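Local coordinates for UTP--glucose-1-phosphate uridylyltransferase (Acinetobacter baumannii, PDB 6IKX), which catalyses the reversible transfer of a uridylyl group from UTP to alpha-D-glucose 1-phosphate, yielding UDP-alpha-D-glucose and diphosphate, at residues A[31-35]-A[36-40]; A[22-25]-A[26-29]; A[238-241]-A[242-245]; A[112-115]-A[116-119]. The protein carries 1 engineered substitution. All coordinates share one frame; numbering follows the deposited sequence.

Interaction 1: A[31-35]-A[36-40]; sequences VDRPA and IEYVV
Arg33 reaches forward along the chain to two side chains of the helix that follows, binding Glu37 with its charged end and lying against Tyr38 with its aliphatic part. Its NH1 donates to Glu37 OE2 at 3.1 Å in a fairly straight salt bridge (161° at the hydrogen). The carboxylate oxygen lies close to the guanidinium plane, although the two planar groups are turned 74° against each other. Nearer the backbone, Arg33 CG approaches Tyr38 CE1 to 3.4 Å, the two side chains crossing almost perpendicularly. Arg33 CG sits between the backbone N and the carbonyl carbon (chi1 67°) and the chain bends again at chi3, which brings the guanidinium beside the Asp32 carboxylate. There NE meets Asp32 OD1 at 2.8 Å and NH2 meets Asp32 OD2 at 2.9 Å, a side-on, two-nitrogen grip that fixes the rotation of the group. Two backbone bonds accompany the start of the helix: Glu37 N to Pro34 O and Tyr38 N to Ala35 O, both 3.0 Å.

A second shell positions the polar ends. Glu37 also bridges to Arg41 and bonds Tyr65, while the Tyr38 hydroxyl bonds Val30 O. Asp32 OD2 bonds His275 and forms a salt bridge with Lys261 of a second subunit, tying the network to the assembly interface. The short strand 33-34, paired antiparallel with strand 29-30, runs directly into helix 35-44, whose Ile36, Val39 and Val40 pack on Leu7 of strand 4-8 while Tyr38 and Val39 lean on Leu133 of strand 132-135.

Interaction 2: A[22-25]-A[26-29]; sequences SIPK and EMVT
Residues Pro24 to Val28 turn through a short 3-10 segment, in which Met27 N bonds Pro24 O at 2.9 Å and Val28 N bonds Lys25 O at 3.2 Å, each amide reaching three residues back. On one side of this turn Lys25 and Glu26 run side by side in the same direction, and Lys25 NZ forms a salt bridge with Glu26 OE2 at 2.7 Å. The ammonium approaches from the syn side but 31° out of the carboxylate plane. Adjacent residues can meet in this way because both chains fold: Lys25 bends at chi3 and chi4, and Glu26 bends at chi2 (85°), which brings its carboxylate back over the lysine CG, 3.3 Å from Glu26 OE1. That same oxygen lies 3.4 Å from Pro24 CB and is taken by Lys59 in a second salt bridge, so each carboxylate oxygen has a lysine partner.

The apolar part involves Pro24, whose CB packs at 3.9 Å against Met27 CG, the two side chains pointing the same way. Ile23 CD1 meets Val28 CG2 more loosely, at 4.5 Å. Lys25 has been seen to bind UTP and UDP-alpha-D-glucose; here, without nucleotide, its side chain is about 3 Å from a bound sulfate at nearest atoms, consistent with a place for anionic groups. The turn lies in the loop between strands 4-8 and 29-30: Pro24 and Met27 rest on Ser61 of helix 60-65, and Glu26 and Met27 touch Ile36 of helix 35-44.

Interaction 3: A[238-241]-A[242-245]; sequences AMLQ and DTDT
Backbone bonds between Met239 and Asp242 and between Leu240 and Thr243 carry the chain off the end of its helix. Asp242 N donates to Met239 O at 3.3 Å (144° at the hydrogen), and the straighter bond from Thr243 N to Leu240 O measures 3.1 Å with 162°; both join residues three apart, as in a 3-10 turn. A weaker backbone contact, Gln241 CA-H to Asp244 O at 3.5 Å, accompanies the return of the loop past Gln241.

Side-chain packing centres on Leu240 and Asp244. With its CG anti to the backbone N (chi1 -179°), Leu240 directs CD1 towards the carboxylate, 3.5 Å from Asp244 OD1, and CG to 4.0 Å from Asp244 CB. This is van der Waals contact, a methyl group beside an oxygen. Earlier in the turn, Asp242 CB lies 3.1 Å from Met239 O, close to the backbone rather than to another side chain.

Most of these residues are at the surface, and Leu240 is the buried one, resting on Pro213 and Lys215, the latter also touched by Asp244. The turn joins helix 233-240 to strand 246-250, which pairs with strands 156-162 and 184-187 of the large mixed sheet.

Interaction 4: A[112-115]-A[116-119]; sequences AVLC and AKSV
Leu114 and Lys117 lie side by side and point the same way, although the break between two short helices falls between them. The contact is slight: Leu114 CD2 touches Lys117 CB at 4.1 Å, and it is the root of the lysine that is met. Beyond CB, the lysine, with CG anti to the backbone N (chi1 164°), stays extended and carries NZ off to a salt bridge with Glu221, which also touches Leu114. Lys117 CB further sits 3.2 Å from Leu114 O, so the leucine borders it with both its carbonyl and its methyl group.

Ala116 turns elsewhere, its CB lying 3.5 Å from Val113 O and its methyl reaching Val6 and Ile52 of the central sheet. The backbone evidence agrees with a change of helix: Ala116 N bonds Val113 O at 3.1 Å, three residues back, and the following bond, Lys117 N to Leu114 O at 3.0 Å, is weak at 131°. Ala116 occupies the N-cap position of helix 117-120. A helix interrupted and restarted in this way here backs the parallel strands 4-8 and 50-55 of the GT-A nucleotidyltransferase fold, with Ala112 packed against Pro8 and Gln103 of the UTP site.

Interactions 1 and 2 are buried neighbours: their centres lie 10 Å apart, Ala35 N and Val28 O probably share a hydrogen bond at 3.0 Å, and both reach a second subunit. Both pair charged side chains, yet interaction 2 includes a ligand-binding lysine, whereas interaction 1 ties a salt-bridge network to the start of a helix. Interaction 4, partly buried and about 10 Å from interaction 2 at nearest atoms, relies on two backbone bonds, one of them weak, and on apolar packing against the sheet. Interaction 3 is at the surface, across the chain's centre from the first two, and, like interaction 4, has no salt bridge between its segments. In all four, backbone amides bond carbonyls three residues back.

Interaction 1: A[31-35]-A[36-40]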
# COMPACT_ATOMS: atom_id res chain seq x y z
N VAL A 31 -9.66 7.86 21.18
CA VAL A 31 -10.44 9.13 21.17
C VAL A 31 -10.52 9.64 19.73
O VAL A 31 -11.55 9.44 19.07
CB VAL A 31 -9.83 10.19 22.11
CG1 VAL A 31 -10.81 11.32 22.36
CG2 VAL A 31 -9.37 9.59 23.42
N ASP A 32 -9.49 10.33 19.25
CA ASP A 32 -9.56 10.96 17.92
C ASP A 32 -8.22 10.91 17.18
O ASP A 32 -8.12 11.63 16.16
CB ASP A 32 -10.00 12.41 18.12
CG ASP A 32 -8.96 13.28 18.83
OD1 ASP A 32 -8.02 12.72 19.40
OD2 ASP A 32 -9.11 14.53 18.77
N ARG A 33 -7.21 10.16 17.67
CA ARG A 33 -5.93 9.98 16.94
C ARG A 33 -5.34 8.58 17.15
O ARG A 33 -5.65 7.89 18.10
CB ARG A 33 -4.98 11.08 17.42
CG ARG A 33 -4.58 10.92 18.87
CD ARG A 33 -4.20 12.20 19.57
NE ARG A 33 -5.29 13.17 19.54
CZ ARG A 33 -5.24 14.36 18.97
NH1 ARG A 33 -4.14 14.79 18.38
NH2 ARG A 33 -6.30 15.13 18.99
N PRO A 34 -4.47 8.06 16.28
CA PRO A 34 -3.91 6.72 16.49
C PRO A 34 -3.04 6.65 17.77
O PRO A 34 -2.45 7.65 18.19
CB PRO A 34 -3.12 6.52 15.18
CG PRO A 34 -2.65 7.92 14.87
CD PRO A 34 -3.92 8.71 15.09
N ALA A 35 -3.00 5.46 18.38
CA ALA A 35 -2.31 5.18 19.67
C ALA A 35 -0.85 5.68 19.58
O ALA A 35 -0.35 6.25 20.56
CB ALA A 35 -2.41 3.69 19.96
N ILE A 36 -0.20 5.46 18.44
CA ILE A 36 1.25 5.74 18.22
C ILE A 36 1.50 7.22 18.48
O ILE A 36 2.62 7.55 18.89
CB ILE A 36 1.72 5.31 16.81
CG1 ILE A 36 3.25 5.29 16.68
CG2 ILE A 36 1.14 6.21 15.71
CD1 ILE A 36 3.96 4.31 17.55
N GLU A 37 0.53 8.09 18.18
CA GLU A 37 0.76 9.55 18.31
C GLU A 37 1.14 9.87 19.75
O GLU A 37 1.94 10.79 19.99
CB GLU A 37 -0.44 10.43 17.99
CG GLU A 37 0.04 11.81 17.57
CD GLU A 37 -1.01 12.90 17.52
OE1 GLU A 37 -1.53 13.11 16.44
OE2 GLU A 37 -1.26 13.57 18.56
N TYR A 38 0.56 9.13 20.68
CA TYR A 38 0.67 9.41 22.13
C TYR A 38 2.07 9.04 22.62
O TYR A 38 2.56 9.68 23.57
CB TYR A 38 -0.38 8.61 22.90
CG TYR A 38 -1.80 9.09 22.76
CD1 TYR A 38 -2.61 8.58 21.76
CD2 TYR A 38 -2.35 9.95 23.69
CE1 TYR A 38 -3.93 8.98 21.64
CE2 TYR A 38 -3.68 10.35 23.59
CZ TYR A 38 -4.46 9.86 22.56
OH TYR A 38 -5.77 10.22 22.46
N VAL A 39 2.66 8.02 21.98
CA VAL A 39 3.97 7.40 22.32
C VAL A 39 5.05 8.29 21.72
O VAL A 39 6.12 8.50 22.36
CB VAL A 39 4.06 5.96 21.80
CG1 VAL A 39 5.37 5.30 22.16
CG2 VAL A 39 2.92 5.11 22.32
N VAL A 40 4.78 8.83 20.52
CA VAL A 40 5.75 9.73 19.85
C VAL A 40 5.70 11.06 20.61
O VAL A 40 6.81 11.54 20.94
CB VAL A 40 5.52 9.87 18.34
CG1 VAL A 40 6.32 11.04 17.80
CG2 VAL A 40 5.88 8.57 17.60

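Interaction 2: A[22-25]-A[26-29]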
# COMPACT_ATOMS: atom_id res chain seq x y z
N SER A 22 -6.41 -5.42 9.35
CA SER A 22 -6.01 -4.76 8.08
C SER A 22 -5.44 -3.37 8.34
O SER A 22 -5.13 -2.76 7.37
CB SER A 22 -7.15 -4.77 7.12
OG SER A 22 -7.73 -6.07 7.14
N ILE A 23 -5.24 -2.94 9.59
CA ILE A 23 -4.45 -1.71 9.88
C ILE A 23 -3.48 -2.03 11.00
O ILE A 23 -3.76 -2.84 11.87
CB ILE A 23 -5.33 -0.49 10.28
CG1 ILE A 23 -6.06 -0.73 11.61
CG2 ILE A 23 -6.26 -0.08 9.16
CD1 ILE A 23 -6.84 0.45 12.13
N PRO A 24 -2.37 -1.31 11.13
CA PRO A 24 -1.51 -1.52 12.28
C PRO A 24 -2.23 -1.40 13.63
O PRO A 24 -3.07 -0.53 13.77
CB PRO A 24 -0.44 -0.45 12.03
CG PRO A 24 -0.34 -0.38 10.52
CD PRO A 24 -1.80 -0.41 10.11
N LYS A 25 -1.89 -2.25 14.60
CA LYS A 25 -2.32 -2.05 16.02
C LYS A 25 -1.98 -0.61 16.43
O LYS A 25 -2.77 -0.01 17.14
CB LYS A 25 -1.70 -3.03 17.01
CG LYS A 25 -0.17 -3.11 16.97
CD LYS A 25 0.49 -4.36 17.60
CE LYS A 25 1.54 -5.01 16.71
NZ LYS A 25 2.88 -4.36 16.74
N GLU A 26 -0.84 -0.07 15.97
CA GLU A 26 -0.33 1.26 16.36
C GLU A 26 -1.27 2.35 15.84
O GLU A 26 -1.25 3.43 16.42
CB GLU A 26 1.08 1.46 15.83
CG GLU A 26 2.09 0.50 16.46
CD GLU A 26 2.18 -0.88 15.81
OE1 GLU A 26 1.40 -1.19 14.83
OE2 GLU A 26 3.04 -1.66 16.26
N MET A 27 -2.09 2.05 14.81
CA MET A 27 -2.96 3.02 14.10
C MET A 27 -4.40 2.95 14.62
O MET A 27 -5.30 3.64 14.09
CB MET A 27 -2.91 2.81 12.58
CG MET A 27 -1.57 3.26 12.00
SD MET A 27 -1.13 4.94 12.55
CE MET A 27 -2.20 5.81 11.42
N VAL A 28 -4.59 2.22 15.70
CA VAL A 28 -5.91 2.06 16.36
C VAL A 28 -6.28 3.36 17.09
O VAL A 28 -5.46 3.88 17.90
CB VAL A 28 -5.80 0.84 17.28
CG1 VAL A 28 -6.70 0.91 18.50
CG2 VAL A 28 -6.06 -0.42 16.46
N THR A 29 -7.51 3.81 16.91
CA THR A 29 -7.88 5.19 17.26
C THR A 29 -8.19 5.22 18.74
O THR A 29 -8.89 4.36 19.24
CB THR A 29 -8.85 5.85 16.26
OG1 THR A 29 -9.86 6.56 17.00
CG2 THR A 29 -9.44 4.89 15.25

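Interaction 3: A[238-241]-A[242-245]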
# COMPACT_ATOMS: atom_id res chain seq x y z
N ALA A 238 20.46 -9.00 31.37
CA ALA A 238 21.21 -9.94 32.25
C ALA A 238 22.70 -9.85 31.93
O ALA A 238 23.46 -9.66 32.90
CB ALA A 238 20.71 -11.36 32.17
N MET A 239 23.11 -9.96 30.66
CA MET A 239 24.55 -9.99 30.24
C MET A 239 25.23 -8.64 30.57
O MET A 239 26.44 -8.63 30.85
CB MET A 239 24.72 -10.27 28.74
CG MET A 239 24.51 -11.74 28.35
SD MET A 239 23.95 -12.02 26.63
CE MET A 239 25.51 -11.83 25.77
N LEU A 240 24.49 -7.55 30.47
CA LEU A 240 24.99 -6.19 30.76
C LEU A 240 25.30 -6.08 32.26
O LEU A 240 26.15 -5.29 32.62
CB LEU A 240 23.92 -5.20 30.29
CG LEU A 240 24.26 -3.73 30.46
CD1 LEU A 240 25.49 -3.32 29.68
CD2 LEU A 240 23.08 -2.86 30.09
N GLN A 241 24.61 -6.86 33.09
CA GLN A 241 24.77 -6.88 34.58
C GLN A 241 26.22 -7.25 34.92
O GLN A 241 26.72 -6.77 35.92
CB GLN A 241 23.82 -7.89 35.21
CG GLN A 241 23.45 -7.54 36.64
CD GLN A 241 22.44 -6.42 36.73
OE1 GLN A 241 21.31 -6.55 36.26
NE2 GLN A 241 22.84 -5.32 37.37
N ASP A 242 26.85 -8.02 34.06
CA ASP A 242 28.24 -8.48 34.17
C ASP A 242 29.23 -7.31 34.21
O ASP A 242 30.32 -7.52 34.71
CB ASP A 242 28.62 -9.35 32.99
CG ASP A 242 28.02 -10.74 33.04
OD1 ASP A 242 27.44 -11.11 34.09
OD2 ASP A 242 28.17 -11.45 32.05
N THR A 243 28.94 -6.18 33.60
CA THR A 243 29.91 -5.05 33.55
C THR A 243 29.24 -3.75 33.99
O THR A 243 29.94 -2.70 33.98
CB THR A 243 30.53 -4.93 32.15
OG1 THR A 243 29.47 -4.70 31.21
CG2 THR A 243 31.33 -6.16 31.75
N ASP A 244 27.96 -3.76 34.35
CA ASP A 244 27.22 -2.49 34.48
C ASP A 244 26.14 -2.64 35.54
O ASP A 244 25.67 -3.75 35.78
CB ASP A 244 26.72 -1.98 33.12
CG ASP A 244 27.79 -1.57 32.10
OD1 ASP A 244 28.40 -2.46 31.50
OD2 ASP A 244 27.98 -0.37 31.88
N THR A 245 25.87 -1.55 36.24
CA THR A 245 24.67 -1.38 37.09
C THR A 245 23.49 -1.26 36.12
O THR A 245 23.66 -0.71 35.02
CB THR A 245 24.78 -0.14 38.00
OG1 THR A 245 26.03 -0.25 38.67
CG2 THR A 245 23.63 -0.02 38.98

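Interaction 4: A[112-115]-A[116-119]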
# COMPACT_ATOMS: atom_id res chain seq x y z
N ALA A 112 14.23 -7.06 17.32
CA ALA A 112 13.71 -5.75 16.87
C ALA A 112 14.73 -4.65 17.22
O ALA A 112 15.15 -3.88 16.31
CB ALA A 112 12.38 -5.51 17.50
N VAL A 113 15.12 -4.56 18.48
CA VAL A 113 16.11 -3.55 18.94
C VAL A 113 17.42 -3.75 18.16
O VAL A 113 17.96 -2.75 17.67
CB VAL A 113 16.32 -3.61 20.46
CG1 VAL A 113 17.47 -2.74 20.92
CG2 VAL A 113 15.04 -3.22 21.19
N LEU A 114 17.88 -4.98 17.96
CA LEU A 114 19.12 -5.27 17.18
C LEU A 114 19.01 -4.74 15.74
O LEU A 114 20.06 -4.29 15.19
CB LEU A 114 19.34 -6.78 17.18
CG LEU A 114 20.78 -7.26 17.19
CD1 LEU A 114 20.88 -8.59 16.48
CD2 LEU A 114 21.75 -6.24 16.60
N CYS A 115 17.82 -4.80 15.12
CA CYS A 115 17.54 -4.30 13.74
C CYS A 115 17.87 -2.81 13.62
O CYS A 115 18.31 -2.39 12.58
CB CYS A 115 16.08 -4.51 13.33
SG CYS A 115 15.61 -6.25 13.10
N ALA A 116 17.77 -2.05 14.70
CA ALA A 116 18.11 -0.61 14.71
C ALA A 116 19.60 -0.37 15.02
O ALA A 116 19.92 0.75 15.38
CB ALA A 116 17.25 0.09 15.73
N LYS A 117 20.49 -1.33 14.86
CA LYS A 117 21.89 -1.15 15.37
C LYS A 117 22.56 -0.03 14.57
O LYS A 117 23.13 0.88 15.18
CB LYS A 117 22.66 -2.46 15.26
CG LYS A 117 24.17 -2.32 15.37
CD LYS A 117 24.86 -3.65 15.43
CE LYS A 117 26.33 -3.57 15.05
NZ LYS A 117 26.88 -4.92 14.80
N SER A 118 22.53 -0.14 13.24
CA SER A 118 23.16 0.78 12.27
C SER A 118 22.70 2.21 12.52
O SER A 118 23.53 3.10 12.46
CB SER A 118 22.81 0.37 10.86
OG SER A 118 21.42 0.53 10.65
N VAL A 119 21.43 2.39 12.82
CA VAL A 119 20.85 3.73 13.07
C VAL A 119 21.25 4.16 14.47
O VAL A 119 21.49 5.34 14.64
CB VAL A 119 19.33 3.73 12.83
CG1 VAL A 119 18.70 5.09 13.00
CG2 VAL A 119 19.03 3.21 11.44